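Local coordinates for protein peptidoglycan D,D-transpeptidase MrdA (Pseudomonas aeruginosa, PDB 7KIS) that probably cross-links the peptidoglycan of the bacterial cell wall as a penicillin-binding D,D-transpeptidase, and is captured here with a bound diazabicyclooctane inhibitor, at residues 180-184 with 198-202; 205-211 with 416-420; 260-264 with 598-602. The contacts are given in a common frame with arbitrary orientation. Residues are numbered along the deposited sequence.

Contact 1 of 3, residues 180-184 with 198-202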
ATOM      1  N   VAL A 180       8.300  17.088 -12.685  1.00 37.39           N
ATOM      2  CA  VAL A 180       8.420  18.521 -12.472  1.00 35.51           C
ATOM      3  C   VAL A 180       7.832  19.220 -13.693  1.00 41.08           C
ATOM      4  O   VAL A 180       7.641  18.616 -14.752  1.00 37.80           O
ATOM      5  CB  VAL A 180       9.883  18.962 -12.233  1.00 39.66           C
ATOM      6  CG1 VAL A 180      10.362  18.507 -10.867  1.00 35.56           C
ATOM      7  CG2 VAL A 180      10.794  18.418 -13.321  1.00 49.13           C
ATOM      8  N   GLY A 181       7.529  20.504 -13.530  1.00 47.42           N
ATOM      9  CA  GLY A 181       6.982  21.309 -14.605  1.00 44.26           C
ATOM     10  C   GLY A 181       7.299  22.763 -14.352  1.00 47.33           C
ATOM     11  O   GLY A 181       7.921  23.116 -13.348  1.00 47.63           O
ATOM     12  N   ARG A 182       6.864  23.614 -15.278  1.00 60.99           N
ATOM     13  CA  ARG A 182       7.114  25.039 -15.123  1.00 54.71           C
ATOM     14  C   ARG A 182       6.372  25.564 -13.896  1.00 52.07           C
ATOM     15  O   ARG A 182       5.413  24.959 -13.409  1.00 53.63           O
ATOM     16  CB  ARG A 182       6.661  25.815 -16.359  1.00 55.66           C
ATOM     17  CG  ARG A 182       7.187  25.292 -17.682  1.00 62.16           C
ATOM     18  CD  ARG A 182       6.181  25.538 -18.806  1.00 70.15           C
ATOM     19  NE  ARG A 182       4.930  24.811 -18.599  1.00 74.54           N
ATOM     20  CZ  ARG A 182       3.823  25.338 -18.083  1.00 73.48           C
ATOM     21  NH1 ARG A 182       2.739  24.589 -17.935  1.00 61.99           N
ATOM     22  NH2 ARG A 182       3.799  26.613 -17.713  1.00 68.34           N
ATOM     23  N   ILE A 183       6.822  26.709 -13.401  1.00 45.84           N
ATOM     24  CA  ILE A 183       6.283  27.285 -12.173  1.00 56.30           C
ATOM     25  C   ILE A 183       5.119  28.207 -12.518  1.00 58.36           C
ATOM     26  O   ILE A 183       5.211  29.027 -13.440  1.00 50.65           O
ATOM     27  CB  ILE A 183       7.381  28.023 -11.391  1.00 58.29           C
ATOM     28  CG1 ILE A 183       8.464  27.030 -10.961  1.00 48.59           C
ATOM     29  CG2 ILE A 183       6.813  28.734 -10.179  1.00 59.98           C
ATOM     30  CD1 ILE A 183       9.775  27.673 -10.583  1.00 46.75           C
ATOM     31  N   ASN A 184       4.025  28.079 -11.766  1.00 66.37           N
ATOM     32  CA  ASN A 184       2.752  28.692 -12.109  1.00 67.83           C
ATOM     33  C   ASN A 184       2.632  30.087 -11.492  1.00 71.93           C
ATOM     34  O   ASN A 184       3.596  30.654 -10.971  1.00 70.58           O
ATOM     35  CB  ASN A 184       1.605  27.791 -11.660  1.00 62.96           C
ATOM     36  CG  ASN A 184       0.965  27.039 -12.810  1.00 77.96           C
ATOM     37  OD1 ASN A 184       1.095  27.424 -13.972  1.00 76.91           O
ATOM     38  ND2 ASN A 184       0.268  25.955 -12.488  1.00 78.84           N
ATOM     39  N   GLY A 198      16.539  32.042 -11.221  1.00 48.96           N
ATOM     40  CA  GLY A 198      17.070  31.173 -12.248  1.00 47.83           C
ATOM     41  C   GLY A 198      16.494  29.777 -12.262  1.00 52.40           C
ATOM     42  O   GLY A 198      16.823  29.002 -13.169  1.00 42.69           O
ATOM     43  N   THR A 199      15.654  29.421 -11.289  1.00 50.76           N
ATOM     44  CA  THR A 199      14.975  28.132 -11.258  1.00 46.19           C
ATOM     45  C   THR A 199      13.553  28.349 -11.762  1.00 42.58           C
ATOM     46  O   THR A 199      12.731  28.966 -11.077  1.00 52.33           O
ATOM     47  CB  THR A 199      14.976  27.537  -9.851  1.00 51.55           C
ATOM     48  OG1 THR A 199      16.317  27.204  -9.467  1.00 50.01           O
ATOM     49  CG2 THR A 199      14.114  26.283  -9.800  1.00 49.97           C
ATOM     50  N   HIS A 200      13.272  27.850 -12.960  1.00 39.93           N
ATOM     51  CA  HIS A 200      11.996  28.063 -13.625  1.00 45.53           C
ATOM     52  C   HIS A 200      11.083  26.844 -13.567  1.00 51.72           C
ATOM     53  O   HIS A 200      10.004  26.866 -14.165  1.00 59.46           O
ATOM     54  CB  HIS A 200      12.232  28.495 -15.075  1.00 49.44           C
ATOM     55  CG  HIS A 200      12.789  29.880 -15.199  1.00 45.81           C
ATOM     56  ND1 HIS A 200      13.497  30.309 -16.302  1.00 44.47           N
ATOM     57  CD2 HIS A 200      12.743  30.934 -14.350  1.00 45.58           C
ATOM     58  CE1 HIS A 200      13.859  31.567 -16.128  1.00 45.52           C
ATOM     59  NE2 HIS A 200      13.414  31.970 -14.950  1.00 50.86           N
ATOM     60  N   HIS A 201      11.489  25.783 -12.871  1.00 53.58           N
ATOM     61  CA  HIS A 201      10.707  24.559 -12.766  1.00 48.63           C
ATOM     62  C   HIS A 201      10.613  24.157 -11.299  1.00 43.32           C
ATOM     63  O   HIS A 201      11.446  24.543 -10.476  1.00 46.73           O
ATOM     64  CB  HIS A 201      11.325  23.408 -13.584  1.00 52.52           C
ATOM     65  CG  HIS A 201      11.427  23.683 -15.054  1.00 58.62           C
ATOM     66  ND1 HIS A 201      10.865  24.793 -15.649  1.00 59.10           N
ATOM     67  CD2 HIS A 201      12.029  22.990 -16.049  1.00 59.06           C
ATOM     68  CE1 HIS A 201      11.119  24.774 -16.945  1.00 57.20           C
ATOM     69  NE2 HIS A 201      11.823  23.690 -17.214  1.00 55.00           N
ATOM     70  N   ILE A 202       9.578  23.380 -10.978  1.00 38.29           N
ATOM     71  CA  ILE A 202       9.297  22.988  -9.601  1.00 36.95           C
ATOM     72  C   ILE A 202       8.669  21.601  -9.599  1.00 34.99           C
ATOM     73  O   ILE A 202       8.067  21.171 -10.586  1.00 38.38           O
ATOM     74  CB  ILE A 202       8.370  24.014  -8.901  1.00 44.28           C
ATOM     75  CG1 ILE A 202       8.261  23.733  -7.400  1.00 35.37           C
ATOM     76  CG2 ILE A 202       6.986  24.001  -9.529  1.00 44.22           C
ATOM     77  CD1 ILE A 202       9.333  24.391  -6.578  1.00 36.64           C
TER

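Contact 2 of 3, residues 205-211 with 416-420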
ATOM      1  N   THR A 205       4.384  16.461  -8.385  1.00 38.47           N
ATOM      2  CA  THR A 205       3.844  15.384  -7.568  1.00 44.10           C
ATOM      3  C   THR A 205       4.953  14.381  -7.283  1.00 48.27           C
ATOM      4  O   THR A 205       6.052  14.461  -7.837  1.00 45.77           O
ATOM      5  CB  THR A 205       2.639  14.712  -8.238  1.00 41.09           C
ATOM      6  OG1 THR A 205       2.067  13.750  -7.341  1.00 54.52           O
ATOM      7  CG2 THR A 205       3.056  14.019  -9.525  1.00 30.74           C
ATOM      8  N   GLY A 206       4.645  13.424  -6.409  1.00 45.75           N
ATOM      9  CA  GLY A 206       5.573  12.354  -6.085  1.00 36.33           C
ATOM     10  C   GLY A 206       6.779  12.814  -5.281  1.00 38.41           C
ATOM     11  O   GLY A 206       6.721  13.763  -4.493  1.00 39.79           O
ATOM     12  N   ILE A 207       7.898  12.114  -5.490  1.00 44.44           N
ATOM     13  CA  ILE A 207       9.121  12.394  -4.741  1.00 42.15           C
ATOM     14  C   ILE A 207       9.698  13.759  -5.099  1.00 43.55           C
ATOM     15  O   ILE A 207      10.265  14.443  -4.237  1.00 48.94           O
ATOM     16  CB  ILE A 207      10.144  11.267  -4.976  1.00 41.82           C
ATOM     17  CG1 ILE A 207       9.655   9.967  -4.337  1.00 43.57           C
ATOM     18  CG2 ILE A 207      11.512  11.642  -4.420  1.00 40.12           C
ATOM     19  CD1 ILE A 207       9.718   9.978  -2.823  1.00 32.88           C
ATOM     20  N   GLU A 208       9.566  14.182  -6.360  1.00 41.73           N
ATOM     21  CA  GLU A 208      10.112  15.474  -6.768  1.00 42.73           C
ATOM     22  C   GLU A 208       9.545  16.609  -5.925  1.00 47.38           C
ATOM     23  O   GLU A 208      10.257  17.563  -5.593  1.00 47.66           O
ATOM     24  CB  GLU A 208       9.825  15.721  -8.249  1.00 40.98           C
ATOM     25  CG  GLU A 208      10.432  14.692  -9.185  1.00 38.43           C
ATOM     26  CD  GLU A 208      11.831  15.067  -9.639  1.00 37.46           C
ATOM     27  OE1 GLU A 208      12.716  15.239  -8.774  1.00 38.26           O
ATOM     28  OE2 GLU A 208      12.045  15.191 -10.862  1.00 40.08           O
ATOM     29  N   ARG A 209       8.260  16.528  -5.582  1.00 43.24           N
ATOM     30  CA  ARG A 209       7.616  17.567  -4.787  1.00 42.09           C
ATOM     31  C   ARG A 209       7.917  17.420  -3.297  1.00 42.06           C
ATOM     32  O   ARG A 209       8.363  18.373  -2.650  1.00 48.22           O
ATOM     33  CB  ARG A 209       6.112  17.549  -5.032  1.00 50.46           C
ATOM     34  CG  ARG A 209       5.414  18.796  -4.560  1.00 39.08           C
ATOM     35  CD  ARG A 209       3.990  18.470  -4.207  1.00 45.11           C
ATOM     36  NE  ARG A 209       3.046  19.425  -4.775  1.00 73.27           N
ATOM     37  CZ  ARG A 209       2.475  20.407  -4.087  1.00 67.92           C
ATOM     38  NH1 ARG A 209       2.746  20.558  -2.797  1.00 62.65           N
ATOM     39  NH2 ARG A 209       1.629  21.234  -4.685  1.00 52.83           N
ATOM     40  N   PHE A 210       7.636  16.239  -2.730  1.00 35.87           N
ATOM     41  CA  PHE A 210       7.804  16.030  -1.292  1.00 28.52           C
ATOM     42  C   PHE A 210       9.194  16.443  -0.828  1.00 31.18           C
ATOM     43  O   PHE A 210       9.351  17.043   0.242  1.00 34.58           O
ATOM     44  CB  PHE A 210       7.540  14.562  -0.942  1.00 33.28           C
ATOM     45  CG  PHE A 210       7.266  14.318   0.519  1.00 30.61           C
ATOM     46  CD1 PHE A 210       8.304  14.252   1.434  1.00 31.26           C
ATOM     47  CD2 PHE A 210       5.969  14.146   0.974  1.00 32.74           C
ATOM     48  CE1 PHE A 210       8.054  14.027   2.776  1.00 26.69           C
ATOM     49  CE2 PHE A 210       5.712  13.920   2.314  1.00 32.17           C
ATOM     50  CZ  PHE A 210       6.756  13.861   3.215  1.00 24.41           C
ATOM     51  N   TYR A 211      10.216  16.129  -1.620  1.00 31.73           N
ATOM     52  CA  TYR A 211      11.592  16.497  -1.319  1.00 34.42           C
ATOM     53  C   TYR A 211      12.103  17.586  -2.255  1.00 41.37           C
ATOM     54  O   TYR A 211      13.289  17.612  -2.599  1.00 42.04           O
ATOM     55  CB  TYR A 211      12.495  15.271  -1.383  1.00 32.99           C
ATOM     56  CG  TYR A 211      12.255  14.267  -0.281  1.00 41.37           C
ATOM     57  CD1 TYR A 211      12.540  14.576   1.042  1.00 31.95           C
ATOM     58  CD2 TYR A 211      11.747  13.006  -0.565  1.00 36.84           C
ATOM     59  CE1 TYR A 211      12.325  13.659   2.052  1.00 32.21           C
ATOM     60  CE2 TYR A 211      11.528  12.082   0.439  1.00 37.70           C
ATOM     61  CZ  TYR A 211      11.820  12.414   1.745  1.00 39.16           C
ATOM     62  OH  TYR A 211      11.606  11.501   2.751  1.00 39.09           O
ATOM     63  N   LEU A 416       5.853   7.550   5.244  1.00 35.71           N
ATOM     64  CA  LEU A 416       6.659   8.674   5.700  1.00 33.52           C
ATOM     65  C   LEU A 416       6.743   9.791   4.665  1.00 36.83           C
ATOM     66  O   LEU A 416       6.626  10.967   5.023  1.00 34.47           O
ATOM     67  CB  LEU A 416       8.069   8.198   6.065  1.00 35.23           C
ATOM     68  CG  LEU A 416       9.072   9.285   6.459  1.00 33.94           C
ATOM     69  CD1 LEU A 416       8.563  10.088   7.649  1.00 43.06           C
ATOM     70  CD2 LEU A 416      10.430   8.678   6.764  1.00 28.58           C
ATOM     71  N   ASP A 417       6.933   9.452   3.388  1.00 35.46           N
ATOM     72  CA  ASP A 417       7.231  10.442   2.357  1.00 29.00           C
ATOM     73  C   ASP A 417       6.438  10.166   1.076  1.00 33.80           C
ATOM     74  O   ASP A 417       6.989   9.952   0.001  1.00 40.81           O
ATOM     75  CB  ASP A 417       8.730  10.468   2.066  1.00 31.13           C
ATOM     76  CG  ASP A 417       9.320   9.076   1.920  1.00 30.04           C
ATOM     77  OD1 ASP A 417       8.558   8.131   1.636  1.00 23.32           O
ATOM     78  OD2 ASP A 417      10.548   8.928   2.091  1.00 36.09           O
ATOM     79  N   MET A 418       5.113  10.171   1.186  1.00 44.23           N
ATOM     80  CA  MET A 418       4.233   9.991   0.037  1.00 43.45           C
ATOM     81  C   MET A 418       3.297  11.188  -0.062  1.00 35.88           C
ATOM     82  O   MET A 418       2.491  11.426   0.844  1.00 40.48           O
ATOM     83  CB  MET A 418       3.446   8.687   0.149  1.00 30.76           C
ATOM     84  CG  MET A 418       4.289   7.453  -0.133  1.00 30.58           C
ATOM     85  SD  MET A 418       3.339   5.923  -0.183  1.00 64.73           S
ATOM     86  CE  MET A 418       4.648   4.715  -0.361  1.00 43.93           C
ATOM     87  N   PHE A 419       3.404  11.934  -1.161  1.00 30.75           N
ATOM     88  CA  PHE A 419       2.654  13.174  -1.311  1.00 36.41           C
ATOM     89  C   PHE A 419       1.195  12.891  -1.638  1.00 38.77           C
ATOM     90  O   PHE A 419       0.890  12.149  -2.579  1.00 51.13           O
ATOM     91  CB  PHE A 419       3.255  14.069  -2.393  1.00 39.63           C
ATOM     92  CG  PHE A 419       2.469  15.331  -2.611  1.00 41.00           C
ATOM     93  CD1 PHE A 419       2.456  16.324  -1.645  1.00 41.90           C
ATOM     94  CD2 PHE A 419       1.710  15.508  -3.757  1.00 49.73           C
ATOM     95  CE1 PHE A 419       1.722  17.478  -1.824  1.00 45.82           C
ATOM     96  CE2 PHE A 419       0.971  16.665  -3.945  1.00 50.87           C
ATOM     97  CZ  PHE A 419       0.976  17.649  -2.974  1.00 47.38           C
ATOM     98  N   GLY A 420       0.295  13.485  -0.860  1.00 35.34           N
ATOM     99  CA  GLY A 420      -1.121  13.388  -1.146  1.00 40.78           C
ATOM    100  C   GLY A 420      -1.736  12.053  -0.809  1.00 44.61           C
ATOM    101  O   GLY A 420      -2.670  11.618  -1.491  1.00 44.76           O
TER

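Contact 3 of 3, residues 260-264 with 598-602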
ATOM      1  N   GLU A 260       4.471  -4.436 -12.710  1.00 36.25           N
ATOM      2  CA  GLU A 260       3.654  -3.971 -13.827  1.00 36.23           C
ATOM      3  C   GLU A 260       3.413  -5.098 -14.823  1.00 31.30           C
ATOM      4  O   GLU A 260       2.322  -5.213 -15.395  1.00 27.78           O
ATOM      5  CB  GLU A 260       4.329  -2.795 -14.534  1.00 38.28           C
ATOM      6  CG  GLU A 260       4.621  -1.585 -13.669  1.00 47.13           C
ATOM      7  CD  GLU A 260       5.216  -0.441 -14.474  1.00 49.06           C
ATOM      8  OE1 GLU A 260       4.542   0.042 -15.409  1.00 40.79           O
ATOM      9  OE2 GLU A 260       6.358  -0.032 -14.177  1.00 45.29           O
ATOM     10  N   ASN A 261       4.428  -5.937 -15.046  1.00 31.14           N
ATOM     11  CA  ASN A 261       4.246  -7.113 -15.887  1.00 31.94           C
ATOM     12  C   ASN A 261       3.240  -8.074 -15.270  1.00 36.96           C
ATOM     13  O   ASN A 261       2.416  -8.664 -15.978  1.00 38.19           O
ATOM     14  CB  ASN A 261       5.591  -7.802 -16.107  1.00 27.03           C
ATOM     15  CG  ASN A 261       5.523  -8.891 -17.152  1.00 32.58           C
ATOM     16  OD1 ASN A 261       4.595  -8.938 -17.960  1.00 34.22           O
ATOM     17  ND2 ASN A 261       6.512  -9.773 -17.147  1.00 39.25           N
ATOM     18  N   ALA A 262       3.293  -8.246 -13.946  1.00 30.52           N
ATOM     19  CA  ALA A 262       2.357  -9.145 -13.281  1.00 35.88           C
ATOM     20  C   ALA A 262       0.934  -8.606 -13.328  1.00 37.16           C
ATOM     21  O   ALA A 262      -0.023  -9.390 -13.325  1.00 39.31           O
ATOM     22  CB  ALA A 262       2.790  -9.381 -11.834  1.00 40.32           C
ATOM     23  N   LEU A 263       0.771  -7.280 -13.367  1.00 31.11           N
ATOM     24  CA  LEU A 263      -0.564  -6.705 -13.491  1.00 24.71           C
ATOM     25  C   LEU A 263      -1.162  -6.979 -14.865  1.00 31.48           C
ATOM     26  O   LEU A 263      -2.389  -6.991 -15.014  1.00 33.76           O
ATOM     27  CB  LEU A 263      -0.516  -5.203 -13.210  1.00 33.17           C
ATOM     28  CG  LEU A 263      -1.731  -4.600 -12.501  1.00 33.94           C
ATOM     29  CD1 LEU A 263      -2.222  -5.517 -11.392  1.00 29.00           C
ATOM     30  CD2 LEU A 263      -1.396  -3.226 -11.944  1.00 31.64           C
ATOM     31  N   ALA A 264      -0.311  -7.188 -15.873  1.00 38.20           N
ATOM     32  CA  ALA A 264      -0.730  -7.640 -17.203  1.00 37.04           C
ATOM     33  C   ALA A 264      -1.689  -6.658 -17.873  1.00 26.63           C
ATOM     34  O   ALA A 264      -2.660  -7.056 -18.519  1.00 25.90           O
ATOM     35  CB  ALA A 264      -1.347  -9.040 -17.137  1.00 33.48           C
ATOM     36  N   VAL A 598      -0.991 -12.731  -8.851  1.00 23.90           N
ATOM     37  CA  VAL A 598      -0.185 -11.535  -9.075  1.00 26.45           C
ATOM     38  C   VAL A 598       0.791 -11.326  -7.922  1.00 29.77           C
ATOM     39  O   VAL A 598       1.958 -10.975  -8.137  1.00 31.62           O
ATOM     40  CB  VAL A 598      -1.089 -10.310  -9.292  1.00 30.19           C
ATOM     41  CG1 VAL A 598      -0.250  -9.055  -9.443  1.00 29.12           C
ATOM     42  CG2 VAL A 598      -1.953 -10.510 -10.526  1.00 26.40           C
ATOM     43  N   VAL A 599       0.329 -11.521  -6.685  1.00 23.04           N
ATOM     44  CA  VAL A 599       1.227 -11.446  -5.535  1.00 26.74           C
ATOM     45  C   VAL A 599       2.369 -12.433  -5.700  1.00 29.91           C
ATOM     46  O   VAL A 599       3.540 -12.101  -5.477  1.00 27.85           O
ATOM     47  CB  VAL A 599       0.458 -11.703  -4.228  1.00 30.42           C
ATOM     48  CG1 VAL A 599       1.373 -11.490  -3.030  1.00 28.08           C
ATOM     49  CG2 VAL A 599      -0.748 -10.805  -4.148  1.00 33.43           C
ATOM     50  N   LYS A 600       2.043 -13.661  -6.101  1.00 24.79           N
ATOM     51  CA  LYS A 600       3.055 -14.702  -6.186  1.00 26.61           C
ATOM     52  C   LYS A 600       4.071 -14.406  -7.280  1.00 20.88           C
ATOM     53  O   LYS A 600       5.235 -14.798  -7.157  1.00 26.14           O
ATOM     54  CB  LYS A 600       2.378 -16.051  -6.422  1.00 29.61           C
ATOM     55  CG  LYS A 600       3.212 -17.243  -6.018  1.00 20.60           C
ATOM     56  CD  LYS A 600       3.938 -17.821  -7.215  1.00 24.83           C
ATOM     57  CE  LYS A 600       4.773 -19.015  -6.811  1.00 33.77           C
ATOM     58  NZ  LYS A 600       5.480 -19.614  -7.976  1.00 21.10           N
ATOM     59  N   GLN A 601       3.659 -13.716  -8.345  1.00 20.73           N
ATOM     60  CA  GLN A 601       4.620 -13.306  -9.363  1.00 26.47           C
ATOM     61  C   GLN A 601       5.520 -12.186  -8.854  1.00 30.73           C
ATOM     62  O   GLN A 601       6.729 -12.187  -9.110  1.00 29.84           O
ATOM     63  CB  GLN A 601       3.897 -12.880 -10.639  1.00 26.98           C
ATOM     64  CG  GLN A 601       3.819 -13.980 -11.687  1.00 39.03           C
ATOM     65  CD  GLN A 601       3.413 -13.464 -13.052  1.00 44.52           C
ATOM     66  OE1 GLN A 601       3.531 -12.273 -13.338  1.00 42.05           O
ATOM     67  NE2 GLN A 601       2.931 -14.362 -13.904  1.00 43.22           N
ATOM     68  N   VAL A 602       4.944 -11.218  -8.137  1.00 23.95           N
ATOM     69  CA  VAL A 602       5.749 -10.165  -7.525  1.00 26.72           C
ATOM     70  C   VAL A 602       6.664 -10.742  -6.451  1.00 24.48           C
ATOM     71  O   VAL A 602       7.847 -10.391  -6.371  1.00 22.01           O
ATOM     72  CB  VAL A 602       4.835  -9.061  -6.959  1.00 31.87           C
ATOM     73  CG1 VAL A 602       5.649  -8.036  -6.187  1.00 18.09           C
ATOM     74  CG2 VAL A 602       4.050  -8.398  -8.080  1.00 20.05           C
TER

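Contact 1 of 3, residues 180-184 with 198-202
Two backbone hydrogen bonds pair Gly181 with Ile202 in both directions: Gly181 N donates to Ile202 O at 3.1 Å and Ile202 N to Gly181 O at 2.9 Å. At the next position Arg182 and His201 form a non-hydrogen-bonded antiparallel pair, with CA atoms 4.3 Å apart and diverging side chains, and beyond it a third, more bent backbone hydrogen bond runs from Ile183 N to His200 O at 3.3 Å. The same carbonyl accepts His201 ND1 at 2.7 Å, so one oxygen ties the imidazole to the turn before its own strand. CA-H...O contacts fill in, the shortest from His201 CA to Gly181 O at 3.2 Å. Outside this ladder, Ile183 lays its side chain against the other segment, CG1 lying 3.7 Å from Ile202 CB and CD1 3.3 Å from Thr199 O. Thr199 itself turns its hydroxyl to His216. The whole is a two-stranded antiparallel beta ribbon, strands 179-182 and 201-205 joined by a long loop, in the PBP dimerisation region of the protein.

Contact 2 of 3, residues 205-211 with 416-420
This is an interdomain contact, in which a short helix from the region of the PBP dimerisation family, residues 206-210, packs against an irregular loop of the transpeptidase region, residues 416-420, between helices 398-407 and 429-435. Two CH-pi interactions, one in each direction, organise it. The ring of Phe210 lies over the backbone of Asp417, whose CA is 3.7 Å from the ring centroid, while Phe210 CZ comes within 3.4 Å of Leu416 O. In return Phe419 offers its ring face to Arg209: the CD atom of Arg209 stands 3.3 Å from the Phe419 centroid, almost on the ring normal, and Arg209 NE approaches Phe419 CZ to 3.3 Å. That nitrogen is hydrogen-bonded to Lys204 O. Phe419 and Gly206 are also the closest residues by backbone, with CA atoms 5.7 Å apart. Gly206 has a positive phi, a conformation that favours glycine. Ile207 CD1 adds a lighter touch, 3.9 Å from Asp417 O. The carboxylate of Asp417 accepts hydrogen bonds from the backbone amides of Leu480, to OD1, and Ala481, to OD2; across the interface, Asp417 OD2 also accepts the hydrogen bond from Tyr211 OH at 2.9 Å.

Contact 3 of 3, residues 260-264 with 598-602
Apolar contacts dominate the meeting of helices 253-263 and 591-607, and they centre on one small residue. Ala262 directs its CA-to-CB bond toward the partner helix, and its CA lies just 5.5 Å from that of Val598; with a methyl as its side chain, it lets the two backbones come this near. That methyl packs against two valines one helical turn apart, Ala262 CB being 3.9 Å from Val598 CG1 and 4.1 Å from Val602 CG2. The Val602 N to Val598 O hydrogen bond of 3.0 Å spans the turn that sets this spacing. Leu263 adds a looser touch, its CD1 4.5 Å from Val598 CG1, and leans mainly on the sheet: it packs on Val585, Ile270 and Gln286, while Val598 rests on Val583 and Ile270. Both helices therefore lie against the five-stranded antiparallel sheet of the transpeptidase fold, as the N- and C-terminal helices do in the penicillin-recognising family.

Polar groups take part without pairing. Gln601 OE1 lies 3.3 Å from both Ala262 CA and Ala262 CB, so its amide end covers the alanine by van der Waals contact, and Ala262 O approaches the methyl Val598 CG2 at 3.6 Å.

The contact lies away from the active site, the Val598 side chain being about 12 Å from the bound inhibitor. With neither a hydrogen bond nor a salt bridge between the segments, the chemistry implies that shape and apolar burial hold these helices together, centred on a methyl packed against two valines.

Along the chain both segments of contact 1 precede those of contact 2, and strand 201-205 runs straight into helix 206-210, so the first two are continuous; their centres are 16 Å apart and they touch where Val180 CG1 lies 3.7 Å from Glu208 OE2. Contact 2 then carries the ribbon region across to the transpeptidase region. Contact 3 is separate, its centre 25 Å from that of contact 2 and 36 Å from that of contact 1, but 260-264 and 598-602 flank 416-420 in sequence, so contacts 2 and 3 interlock. Together they illustrate how a multidomain enzyme is assembled: a local ribbon, an interdomain joint, and two helices distant in sequence brought together on one catalytic-domain sheet.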